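Local coordinates for protein putative glucarate dehydratase (Pseudomonas fluorescens, PDB 4IT1) that probably dehydrates D-glucarate to 5-dehydro-4-deoxy-D-glucarate with the help of magnesium, as a member of the mandelate racemase/muconate lactonizing enzyme family, at residues 430-433 against 434-437. Sequence-based numbering, arbitrary orientation.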
loop_
_atom_site.group_PDB
_atom_site.type_symbol
_atom_site.label_atom_id
_atom_site.label_comp_id
_atom_site.label_asym_id
_atom_site.label_seq_id
_atom_site.Cartn_x
_atom_site.Cartn_y
_atom_site.Cartn_z
ATOM N N ARG A 430 18.190 -17.889 28.830
ATOM C CA ARG A 430 18.844 -17.765 30.136
ATOM C C ARG A 430 17.858 -18.096 31.254
ATOM O O ARG A 430 18.168 -18.870 32.166
ATOM C CB ARG A 430 19.426 -16.367 30.350
ATOM C CG ARG A 430 20.378 -16.309 31.541
ATOM C CD ARG A 430 21.361 -15.142 31.475
ATOM N NE ARG A 430 22.235 -15.152 30.289
ATOM C CZ ARG A 430 23.112 -16.111 29.983
ATOM N NH1 ARG A 430 23.847 -16.005 28.888
ATOM N NH2 ARG A 430 23.242 -17.191 30.749
ATOM N N GLN A 431 16.657 -17.529 31.154
ATOM C CA GLN A 431 15.642 -17.725 32.176
ATOM C C GLN A 431 15.336 -19.198 32.377
ATOM O O GLN A 431 15.277 -19.658 33.512
ATOM C CB GLN A 431 14.375 -16.924 31.852
ATOM C CG GLN A 431 13.335 -16.896 32.970
ATOM C CD GLN A 431 13.844 -16.270 34.263
ATOM O OE1 GLN A 431 14.652 -15.334 34.256
ATOM N NE2 GLN A 431 13.363 -16.786 35.385
ATOM N N MET A 432 15.172 -19.951 31.287
ATOM C CA MET A 432 14.925 -21.392 31.419
ATOM C C MET A 432 16.097 -22.114 32.089
ATOM O O MET A 432 15.899 -23.163 32.719
ATOM C CB MET A 432 14.567 -22.043 30.073
ATOM C CG MET A 432 14.216 -23.530 30.139
ATOM S SD MET A 432 12.860 -24.025 31.251
ATOM C CE MET A 432 11.453 -23.699 30.213
ATOM N N GLN A 433 17.306 -21.552 31.963
ATOM C CA GLN A 433 18.509 -22.195 32.503
ATOM C C GLN A 433 18.500 -22.247 34.037
ATOM O O GLN A 433 19.219 -23.041 34.640
ATOM C CB GLN A 433 19.795 -21.555 31.943
ATOM C CG GLN A 433 20.179 -22.109 30.571
ATOM C CD GLN A 433 21.245 -21.313 29.825
ATOM O OE1 GLN A 433 21.751 -20.296 30.299
ATOM N NE2 GLN A 433 21.577 -21.779 28.625
ATOM N N ARG A 434 17.652 -21.427 34.656
ATOM C CA ARG A 434 17.500 -21.432 36.113
ATOM C C ARG A 434 16.703 -22.634 36.621
ATOM O O ARG A 434 16.811 -23.004 37.791
ATOM C CB ARG A 434 16.902 -20.118 36.599
ATOM C CG ARG A 434 17.765 -18.899 36.298
ATOM C CD ARG A 434 16.889 -17.688 36.065
ATOM N NE ARG A 434 17.417 -16.481 36.697
ATOM C CZ ARG A 434 17.044 -16.028 37.895
ATOM N NH1 ARG A 434 16.135 -16.678 38.615
ATOM N NH2 ARG A 434 17.587 -14.918 38.379
ATOM N N TYR A 435 15.929 -23.257 35.738
ATOM C CA TYR A 435 15.154 -24.453 36.096
ATOM C C TYR A 435 15.866 -25.703 35.609
ATOM O O TYR A 435 15.881 -26.731 36.289
ATOM C CB TYR A 435 13.750 -24.420 35.470
ATOM C CG TYR A 435 12.919 -23.192 35.778
ATOM C CD1 TYR A 435 13.140 -21.985 35.108
ATOM C CD2 TYR A 435 11.885 -23.245 36.720
ATOM C CE1 TYR A 435 12.374 -20.862 35.380
ATOM C CE2 TYR A 435 11.114 -22.124 37.001
ATOM C CZ TYR A 435 11.358 -20.940 36.328
ATOM O OH TYR A 435 10.587 -19.830 36.602
ATOM N N LYS A 436 16.422 -25.618 34.402
ATOM C CA LYS A 436 17.122 -26.742 33.800
ATOM C C LYS A 436 18.492 -26.217 33.397
ATOM O O LYS A 436 18.620 -25.536 32.376
ATOM C CB LYS A 436 16.352 -27.296 32.592
ATOM C CG LYS A 436 14.845 -27.433 32.796
ATOM C CD LYS A 436 14.152 -28.106 31.618
ATOM C CE LYS A 436 12.659 -27.799 31.627
ATOM N NZ LYS A 436 11.851 -28.797 30.870
ATOM N N PRO A 437 19.523 -26.505 34.214
ATOM C CA PRO A 437 20.846 -25.902 33.996
ATOM C C PRO A 437 21.450 -26.257 32.631
ATOM O O PRO A 437 22.121 -25.419 32.039
ATOM C CB PRO A 437 21.693 -26.456 35.155
ATOM C CG PRO A 437 20.985 -27.703 35.587
ATOM C CD PRO A 437 19.519 -27.444 35.354
HETATM O O HOH W 1 10.475 -17.968 35.085
#
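Met432 O is gripped by two backbone amides. Lys436 N bonds to Met432 O at 3.0 Å, approaching nearly end-on to the carbonyl. Tyr435 N, also 3.0 Å from Met432 O, comes from above the carbonyl plane. One residue back, Gln431 O accepts from Arg434 N at 3.2 Å. The Tyr435 ring turns an edge to both carbonyls, with CD1 3.5 Å from Gln431 O.

Gln431 bends at chi2 (61°), which brings its amide beside the aliphatic part of Arg434; Gln431 NE2 lies 3.7 Å from Arg434 CD. The amide and guanidinium planes are 25° apart. Gln431 NE2 also donates to a water that lies close to Tyr435 OH; that second link is too short to be sure of. Tyr435 OH is also hydrogen-bonded to Val178 N. An alanine in place of Gln431 would probably leave this water without its amide donor and open a gap beside Arg434 CD.

Met432 SD makes an oblique Met-aromatic contact with Tyr435, 5.2 Å from the ring centroid. Met432 SD also meets Lys436 CE at 3.8 Å, the two side chains running alongside each other in the same direction. Around this turn, Met432 also packs on Leu41 and Trp439, and the Tyr435 ring meets that of Tyr174.

Two i to i+3 bonds, one of them sharing the Met432 carbonyl with an i to i+4 bond, are characteristic of the last turn of a helix, here helix 428-433, as the chain leaves it for the following loop.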